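Local atomic coordinates of methylocystis parvus OBBP MbnE (Methylocystis parvus OBBP, PDB entry 5ICQ), a protein that probably binds the copper-chelating peptide methanobactin in the periplasm as a solute-binding protein of its transport machinery. Residues A[309-314]-A[576-581]; A[584-589]-A[603-608]; A[289-294]-A[357-362]. All blocks are in the same frame, centred on the assembly; numbering follows the deposited sequence.

Interaction 1: residues A[309-314]-A[576-581]; sequences ARESLK and QWIAHS
Glu311 OE2 is gripped by two donors. His580 NE2 gives it a hydrogen bond of 2.9 Å, and Arg586, from the chain just beyond strand 576-581, makes a salt bridge to the same oxygen through NH1. The histidine bond is bent, with 141° at the hydrogen. It meets the anti side of the carboxylate, out of its plane, and the ring and carboxylate planes stand 67° apart. His580 CG lies between its backbone N and carbonyl carbon (chi1 58°), which turns the ring across to Glu311. The other ring nitrogen, ND1, donates in the ring plane to Ser581 O at 2.8 Å. These two bonds fix the flip of the imidazole. With both nitrogens donating, the ring may carry a positive charge.

The backbones form an antiparallel pair at one margin of a three-stranded sheet. Strand 576-581 is the middle strand and pairs with strand 285-288 along its other side. Ala309-His580, Glu311-Ile578 and Leu313-Gln576 are hydrogen-bonded pairs. The shortest of their bonds is Gln576 N to Leu313 O, 2.7 Å. Arg310-Ala579 and Ser312-Trp577 are the non-hydrogen-bonded pairs between them. Arg310 CA makes a CA-H...O contact of 3.2 Å with Ile578 O.

Glu311, Leu313, Gln576, Ile578 and His580 share one face. There the CD1 methyls of Leu313 and Ile578 touch at 3.7 Å. The Gln576 amide leads away from strand 309-313 to Ile597 N and Asp287. Ser312, Trp577, Arg310 and Ala579 lie on the reverse face. Ser312 OG approaches Trp577 CD1 obliquely at 3.5 Å. Trp294 of helix 291-296 covers this face, stacking on Trp577 and making a cation-pi contact with Arg310, whose NH1 also donates to Trp294 O.

Interaction 2: residues A[584-589]-A[603-608]; sequences IVRPER and ESWWRK
Trp605 and Trp606 each turn a ring face to residues 584-589. Arg586 CB sits over the five-membered ring of Trp605, 3.5 Å from its centroid and 9° off the normal, a CH-pi contact. Val585 CG2 makes another over the five-membered ring of Trp606, displaced toward the rim and close, 3.2 Å from NE1. Pro587 CG and Ser604 O lie in the plane of Trp606 at its edge.

The backbone is a short two-stranded antiparallel ribbon that ties the C-terminal tail to the chain after strand 576-581. Val585 and Trp606 are its hydrogen-bonded pair: Val585 N donates to Trp606 O and Trp606 N to Val585 O, both at 2.9 Å. Ile584 and Arg607 are the non-hydrogen-bonded pair.

Arg586 runs alongside Trp605, pointing the same way. Its CG sits between the backbone N and the carbonyl carbon (chi1 68°), and from there the chain is extended, with CD 3.8 Å from Trp605 CZ2. NH1 goes on to the salt bridge with Glu311. His580 and Phe598 meet Trp605 edge-to-face. Lys608 bends at chi3, sends NZ to Thr582 O and lays its CD 3.7 Å from Val585 CG1. Ile584 CD1 reaches the benzo part of Trp605 obliquely, 3.6 Å from CE3.

Interaction 3: residues A[289-294]-A[357-362]; sequences TSTTRW and AGLYTR. With SO4 (sulfate ion), chain E.
Thr291 sets its CG2 methyl obliquely against the phenol end of Tyr360, 3.6 Å from CZ. The two side chains cross at about a right angle. Leu359 brings CD1 to the edge of the Trp294 indole, in the ring plane and 3.9 Å from CD1 of that ring. The same leucine methyl lies 3.7 Å from Thr291 O.

No direct hydrogen bond joins the segments; two waters do. One lies in the plane of the Tyr360 ring, 2.7 Å from OH, and donates to Thr289 O. The second, with longer bonds, links Thr289 O, Thr291 N and Tyr360 OH, and so also serves an N-H of the first helical turn.

Ser290 is the N-cap of helix 291-296. Its OG accepts from Arg293 N at 3.0 Å. The Arg293 chain bends at chi3 (46°), and Ser290 OG lies over one face of the guanidinium. NH1 donates to O3 of a sulfate, probably from the crystallisation liquor, at 2.8 Å. NH2 adds weak bonds to O3 and O4, and makes a salt bridge to Glu288. With a leucine in place of Arg293, the sulfate would lose these donors and Glu288 would probably be left without its cationic mate.

The contact sets the start of helix 291-296, which follows strand 285-288, against the turn between helix 348-355 and strand 361-362. Thr291, Leu359 and Tyr360 all touch Trp577 of strand 576-581. Tyr360 also packs on Phe348 of helix 348-355 and Phe571 of strand 567-572, and Thr361 pairs with His572 of that strand.

Interaction 1 lies between the other two. Its centre is about 13 Å from that of interaction 2 and about 14 Å from that of interaction 3, whereas the centres of interactions 2 and 3 are about 26 Å apart and the two do not touch. Strand 576-581 is followed, two residues later, by strand 584-585, so interaction 2 follows interaction 1 in series. Interactions 1 and 3 alternate along the chain: 289-294, 309-314, 357-362, 576-581. The three-stranded sheet of interaction 1 thus meets the C-terminal ribbon on its Glu311 face and helix 291-296 on its Trp577 face. Interaction 3 then leads to the turn just before strand 361-362, which belongs to a larger mixed sheet. The row joins separate sheets of this solute-binding fold.

Interaction 1: residues A[309-314]-A[576-581]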
# COMPACT_ATOMS: atom_id res chain seq x y z
N ALA A 309 10.01 -6.44 -24.48
CA ALA A 309 8.61 -6.15 -24.70
C ALA A 309 8.09 -5.27 -23.57
O ALA A 309 8.60 -5.32 -22.45
CB ALA A 309 7.78 -7.44 -24.79
N ARG A 310 7.07 -4.47 -23.85
CA ARG A 310 6.41 -3.73 -22.79
C ARG A 310 4.93 -4.08 -22.76
O ARG A 310 4.35 -4.50 -23.77
CB ARG A 310 6.63 -2.24 -22.94
CG ARG A 310 6.01 -1.62 -24.17
CD ARG A 310 5.98 -0.13 -23.96
NE ARG A 310 5.51 0.60 -25.13
CZ ARG A 310 5.14 1.87 -25.09
NH1 ARG A 310 5.16 2.54 -23.95
NH2 ARG A 310 4.74 2.47 -26.20
N GLU A 311 4.33 -3.94 -21.59
CA GLU A 311 2.95 -4.35 -21.37
C GLU A 311 2.30 -3.45 -20.34
O GLU A 311 2.99 -2.91 -19.46
CB GLU A 311 2.83 -5.79 -20.84
CG GLU A 311 3.73 -6.83 -21.44
CD GLU A 311 3.44 -8.20 -20.85
OE1 GLU A 311 2.32 -8.71 -21.08
OE2 GLU A 311 4.30 -8.75 -20.13
N SER A 312 0.98 -3.34 -20.41
CA SER A 312 0.17 -2.76 -19.34
C SER A 312 -0.66 -3.86 -18.71
O SER A 312 -1.35 -4.59 -19.42
CB SER A 312 -0.75 -1.65 -19.85
OG SER A 312 -0.01 -0.55 -20.33
N LEU A 313 -0.57 -4.01 -17.39
CA LEU A 313 -1.30 -5.06 -16.69
C LEU A 313 -2.22 -4.46 -15.63
O LEU A 313 -1.91 -3.43 -15.03
CB LEU A 313 -0.34 -6.05 -16.02
CG LEU A 313 0.74 -6.67 -16.90
CD1 LEU A 313 1.65 -7.57 -16.06
CD2 LEU A 313 0.12 -7.46 -18.05
N LYS A 314 -3.35 -5.12 -15.41
CA LYS A 314 -4.32 -4.68 -14.42
C LYS A 314 -4.76 -5.88 -13.60
O LYS A 314 -4.92 -6.98 -14.13
CB LYS A 314 -5.55 -4.05 -15.09
CG LYS A 314 -6.41 -3.22 -14.15
CD LYS A 314 -7.71 -2.80 -14.82
CE LYS A 314 -8.39 -1.64 -14.09
NZ LYS A 314 -7.74 -1.30 -12.78
N GLN A 576 -0.63 -1.09 -14.50
CA GLN A 576 0.80 -1.08 -14.22
C GLN A 576 1.57 -1.20 -15.53
O GLN A 576 1.29 -2.08 -16.35
CB GLN A 576 1.17 -2.22 -13.27
CG GLN A 576 2.62 -2.16 -12.83
CD GLN A 576 2.94 -3.17 -11.75
OE1 GLN A 576 2.09 -3.52 -10.93
NE2 GLN A 576 4.17 -3.66 -11.74
N TRP A 577 2.53 -0.30 -15.74
CA TRP A 577 3.33 -0.25 -16.96
C TRP A 577 4.65 -0.95 -16.70
O TRP A 577 5.41 -0.54 -15.81
CB TRP A 577 3.57 1.21 -17.39
CG TRP A 577 2.30 2.02 -17.46
CD1 TRP A 577 1.03 1.55 -17.72
CD2 TRP A 577 2.17 3.43 -17.24
NE1 TRP A 577 0.13 2.59 -17.68
CE2 TRP A 577 0.80 3.75 -17.38
CE3 TRP A 577 3.08 4.45 -16.94
CZ2 TRP A 577 0.32 5.05 -17.24
CZ3 TRP A 577 2.60 5.75 -16.80
CH2 TRP A 577 1.23 6.03 -16.95
N ILE A 578 4.92 -2.03 -17.44
CA ILE A 578 6.15 -2.79 -17.25
C ILE A 578 6.84 -3.03 -18.59
O ILE A 578 6.24 -2.91 -19.66
CB ILE A 578 5.91 -4.15 -16.53
CG1 ILE A 578 5.23 -5.13 -17.48
CG2 ILE A 578 5.06 -3.95 -15.26
CD1 ILE A 578 5.15 -6.58 -16.92
N ALA A 579 8.13 -3.36 -18.51
CA ALA A 579 8.88 -3.80 -19.67
C ALA A 579 9.86 -4.86 -19.22
O ALA A 579 10.30 -4.85 -18.06
CB ALA A 579 9.63 -2.65 -20.37
N HIS A 580 10.21 -5.77 -20.12
CA HIS A 580 11.04 -6.89 -19.72
C HIS A 580 11.70 -7.53 -20.93
O HIS A 580 11.21 -7.44 -22.05
CB HIS A 580 10.22 -7.94 -18.96
CG HIS A 580 9.08 -8.48 -19.75
ND1 HIS A 580 9.22 -9.54 -20.63
CD2 HIS A 580 7.78 -8.12 -19.81
CE1 HIS A 580 8.05 -9.80 -21.20
NE2 HIS A 580 7.16 -8.95 -20.72
N SER A 581 12.84 -8.18 -20.67
CA SER A 581 13.44 -9.06 -21.67
C SER A 581 12.46 -10.17 -22.03
O SER A 581 11.71 -10.67 -21.19
CB SER A 581 14.74 -9.66 -21.13
OG SER A 581 15.17 -10.73 -21.95

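Interaction 2: residues A[584-589]-A[603-608]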
# COMPACT_ATOMS: atom_id res chain seq x y z
N ILE A 584 12.80 -13.85 -20.25
CA ILE A 584 12.13 -14.29 -19.03
C ILE A 584 10.63 -14.27 -19.27
O ILE A 584 10.12 -13.46 -20.05
CB ILE A 584 12.52 -13.44 -17.80
CG1 ILE A 584 12.18 -11.96 -18.01
CG2 ILE A 584 14.01 -13.62 -17.49
CD1 ILE A 584 12.29 -11.12 -16.71
N VAL A 585 9.93 -15.19 -18.61
CA VAL A 585 8.49 -15.37 -18.82
C VAL A 585 7.80 -15.52 -17.47
O VAL A 585 8.43 -15.77 -16.44
CB VAL A 585 8.18 -16.59 -19.72
CG1 VAL A 585 8.69 -16.34 -21.13
CG2 VAL A 585 8.83 -17.80 -19.15
N ARG A 586 6.48 -15.39 -17.49
CA ARG A 586 5.67 -15.44 -16.28
C ARG A 586 4.48 -16.36 -16.51
O ARG A 586 4.18 -16.73 -17.65
CB ARG A 586 5.19 -14.04 -15.91
CG ARG A 586 4.21 -13.46 -16.89
CD ARG A 586 3.57 -12.23 -16.28
NE ARG A 586 2.52 -11.68 -17.13
CZ ARG A 586 2.74 -10.90 -18.18
NH1 ARG A 586 3.99 -10.59 -18.53
NH2 ARG A 586 1.72 -10.45 -18.88
N PRO A 587 3.79 -16.77 -15.44
CA PRO A 587 2.62 -17.64 -15.62
C PRO A 587 1.52 -16.94 -16.40
O PRO A 587 1.44 -15.71 -16.43
CB PRO A 587 2.17 -17.97 -14.19
CG PRO A 587 3.42 -17.77 -13.35
CD PRO A 587 4.16 -16.64 -14.01
N GLU A 588 0.66 -17.74 -17.02
CA GLU A 588 -0.45 -17.19 -17.78
C GLU A 588 -1.40 -16.41 -16.89
O GLU A 588 -2.04 -15.45 -17.34
CB GLU A 588 -1.21 -18.30 -18.50
CG GLU A 588 -0.34 -19.17 -19.38
CD GLU A 588 -1.08 -19.71 -20.58
OE1 GLU A 588 -0.46 -20.42 -21.40
OE2 GLU A 588 -2.30 -19.43 -20.70
N ARG A 589 -1.51 -16.80 -15.63
CA ARG A 589 -2.44 -16.18 -14.71
C ARG A 589 -1.67 -15.36 -13.68
O ARG A 589 -0.84 -15.92 -12.94
CB ARG A 589 -3.31 -17.24 -14.03
CG ARG A 589 -4.18 -16.70 -12.94
CD ARG A 589 -5.18 -17.72 -12.48
NE ARG A 589 -5.95 -17.23 -11.33
CZ ARG A 589 -6.96 -17.87 -10.76
NH1 ARG A 589 -7.35 -19.05 -11.23
NH2 ARG A 589 -7.57 -17.32 -9.71
N GLU A 603 9.23 -13.51 -8.19
CA GLU A 603 9.26 -14.89 -7.68
C GLU A 603 8.51 -15.88 -8.57
O GLU A 603 8.84 -17.07 -8.56
CB GLU A 603 8.71 -14.96 -6.26
CG GLU A 603 7.38 -14.31 -6.07
CD GLU A 603 7.50 -12.93 -5.42
OE1 GLU A 603 8.40 -12.15 -5.83
OE2 GLU A 603 6.72 -12.65 -4.48
N SER A 604 7.49 -15.43 -9.31
CA SER A 604 6.76 -16.37 -10.16
C SER A 604 7.32 -16.49 -11.58
O SER A 604 6.89 -17.37 -12.33
CB SER A 604 5.27 -15.99 -10.25
OG SER A 604 5.10 -14.76 -10.94
N TRP A 605 8.28 -15.66 -11.96
CA TRP A 605 8.81 -15.70 -13.32
C TRP A 605 9.92 -16.74 -13.44
O TRP A 605 10.36 -17.34 -12.46
CB TRP A 605 9.35 -14.33 -13.74
CG TRP A 605 8.34 -13.23 -13.87
CD1 TRP A 605 7.41 -12.84 -12.95
CD2 TRP A 605 8.24 -12.29 -14.96
NE1 TRP A 605 6.70 -11.76 -13.42
CE2 TRP A 605 7.19 -11.40 -14.65
CE3 TRP A 605 8.90 -12.16 -16.19
CZ2 TRP A 605 6.80 -10.36 -15.52
CZ3 TRP A 605 8.51 -11.13 -17.05
CH2 TRP A 605 7.48 -10.25 -16.70
N TRP A 606 10.37 -16.97 -14.68
CA TRP A 606 11.45 -17.92 -14.90
C TRP A 606 12.13 -17.64 -16.23
O TRP A 606 11.62 -16.89 -17.06
CB TRP A 606 10.95 -19.37 -14.83
CG TRP A 606 10.01 -19.83 -15.95
CD1 TRP A 606 10.37 -20.46 -17.11
CD2 TRP A 606 8.58 -19.75 -15.96
NE1 TRP A 606 9.24 -20.75 -17.86
CE2 TRP A 606 8.13 -20.33 -17.17
CE3 TRP A 606 7.62 -19.23 -15.06
CZ2 TRP A 606 6.78 -20.41 -17.51
CZ3 TRP A 606 6.28 -19.32 -15.40
CH2 TRP A 606 5.87 -19.90 -16.61
N ARG A 607 13.29 -18.26 -16.42
CA ARG A 607 14.06 -18.11 -17.65
C ARG A 607 13.53 -19.04 -18.72
O ARG A 607 13.36 -20.25 -18.49
CB ARG A 607 15.54 -18.40 -17.38
CG ARG A 607 16.44 -18.25 -18.61
CD ARG A 607 17.83 -18.82 -18.37
NE ARG A 607 17.80 -20.25 -18.08
CZ ARG A 607 18.87 -20.98 -17.76
NH1 ARG A 607 20.07 -20.41 -17.69
NH2 ARG A 607 18.74 -22.28 -17.52
N LYS A 608 13.26 -18.50 -19.90
CA LYS A 608 12.70 -19.31 -20.98
C LYS A 608 13.75 -20.29 -21.50
O LYS A 608 14.94 -19.96 -21.59
CB LYS A 608 12.21 -18.41 -22.10
CG LYS A 608 11.34 -19.10 -23.13
CD LYS A 608 10.51 -18.09 -23.89
CE LYS A 608 11.39 -17.08 -24.60
NZ LYS A 608 10.56 -16.07 -25.33

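Interaction 3: residues A[289-294]-A[357-362]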
# COMPACT_ATOMS: atom_id res chain seq x y z
N THR A 289 7.14 4.47 -14.24
CA THR A 289 6.29 5.43 -13.53
C THR A 289 6.32 6.82 -14.15
O THR A 289 5.59 7.70 -13.67
CB THR A 289 6.70 5.53 -12.05
OG1 THR A 289 8.11 5.76 -11.97
CG2 THR A 289 6.36 4.25 -11.31
N SER A 290 7.11 7.04 -15.20
CA SER A 290 7.20 8.34 -15.86
C SER A 290 6.27 8.35 -17.07
O SER A 290 6.44 7.54 -17.98
CB SER A 290 8.64 8.61 -16.31
OG SER A 290 8.67 9.58 -17.35
N THR A 291 5.29 9.26 -17.07
CA THR A 291 4.40 9.36 -18.23
C THR A 291 5.16 9.79 -19.48
O THR A 291 4.84 9.34 -20.58
CB THR A 291 3.25 10.34 -17.96
OG1 THR A 291 3.77 11.59 -17.48
CG2 THR A 291 2.30 9.77 -16.94
N THR A 292 6.17 10.65 -19.33
CA THR A 292 6.96 11.07 -20.48
C THR A 292 7.69 9.89 -21.11
O THR A 292 7.70 9.72 -22.33
CB THR A 292 7.95 12.17 -20.08
OG1 THR A 292 7.24 13.25 -19.46
CG2 THR A 292 8.69 12.70 -21.31
N ARG A 293 8.34 9.07 -20.27
CA ARG A 293 9.11 7.96 -20.80
C ARG A 293 8.19 6.90 -21.39
O ARG A 293 8.45 6.39 -22.48
CB ARG A 293 9.98 7.36 -19.70
CG ARG A 293 11.22 6.65 -20.18
CD ARG A 293 12.30 6.77 -19.11
NE ARG A 293 11.75 6.49 -17.80
CZ ARG A 293 12.28 6.93 -16.66
NH1 ARG A 293 13.39 7.67 -16.68
NH2 ARG A 293 11.70 6.63 -15.51
N TRP A 294 7.10 6.57 -20.69
CA TRP A 294 6.13 5.63 -21.23
C TRP A 294 5.59 6.13 -22.56
O TRP A 294 5.46 5.35 -23.51
CB TRP A 294 4.99 5.43 -20.22
CG TRP A 294 4.06 4.27 -20.50
CD1 TRP A 294 2.72 4.34 -20.75
CD2 TRP A 294 4.40 2.86 -20.53
NE1 TRP A 294 2.20 3.07 -20.94
CE2 TRP A 294 3.21 2.15 -20.80
CE3 TRP A 294 5.59 2.15 -20.34
CZ2 TRP A 294 3.18 0.75 -20.90
CZ3 TRP A 294 5.56 0.76 -20.43
CH2 TRP A 294 4.36 0.08 -20.71
N ALA A 357 0.36 13.28 -20.81
CA ALA A 357 0.10 12.63 -22.10
C ALA A 357 -1.24 11.91 -22.10
O ALA A 357 -1.43 10.93 -22.83
CB ALA A 357 1.24 11.68 -22.48
N GLY A 358 -2.18 12.39 -21.28
CA GLY A 358 -3.50 11.78 -21.19
C GLY A 358 -3.53 10.40 -20.59
O GLY A 358 -4.54 9.70 -20.71
N LEU A 359 -2.47 9.98 -19.89
CA LEU A 359 -2.34 8.59 -19.47
C LEU A 359 -3.02 8.28 -18.15
O LEU A 359 -3.19 7.09 -17.82
CB LEU A 359 -0.86 8.22 -19.37
CG LEU A 359 -0.16 8.15 -20.74
CD1 LEU A 359 1.34 8.02 -20.55
CD2 LEU A 359 -0.71 6.99 -21.57
N TYR A 360 -3.38 9.28 -17.36
CA TYR A 360 -3.94 9.01 -16.04
C TYR A 360 -5.47 9.02 -16.08
O TYR A 360 -6.10 9.44 -17.05
CB TYR A 360 -3.43 10.03 -15.04
CG TYR A 360 -2.00 9.82 -14.62
CD1 TYR A 360 -1.52 8.57 -14.29
CD2 TYR A 360 -1.13 10.90 -14.52
CE1 TYR A 360 -0.20 8.39 -13.87
CE2 TYR A 360 0.17 10.73 -14.10
CZ TYR A 360 0.63 9.49 -13.79
OH TYR A 360 1.94 9.36 -13.37
N THR A 361 -6.06 8.56 -14.97
CA THR A 361 -7.50 8.59 -14.81
C THR A 361 -7.83 9.21 -13.45
O THR A 361 -7.08 9.04 -12.49
CB THR A 361 -8.11 7.17 -14.94
OG1 THR A 361 -9.54 7.24 -14.85
CG2 THR A 361 -7.61 6.27 -13.86
N ARG A 362 -8.93 9.95 -13.38
CA ARG A 362 -9.29 10.62 -12.13
C ARG A 362 -9.55 9.59 -11.04
O ARG A 362 -10.20 8.56 -11.28
CB ARG A 362 -10.53 11.49 -12.32
CG ARG A 362 -10.79 12.47 -11.14
CD ARG A 362 -9.81 13.67 -11.20
NE ARG A 362 -9.84 14.47 -9.97
CZ ARG A 362 -10.66 15.50 -9.76
NH1 ARG A 362 -11.52 15.89 -10.69
NH2 ARG A 362 -10.61 16.15 -8.60
S SO4 E . 12.49 9.30 -13.07
O1 SO4 E . 13.21 8.70 -11.95
O2 SO4 E . 12.29 10.72 -12.83
O3 SO4 E . 13.25 9.12 -14.30
O4 SO4 E . 11.19 8.64 -13.20
O HOH W 1 3.03 6.99 -12.65
O HOH W 2 4.74 10.60 -14.22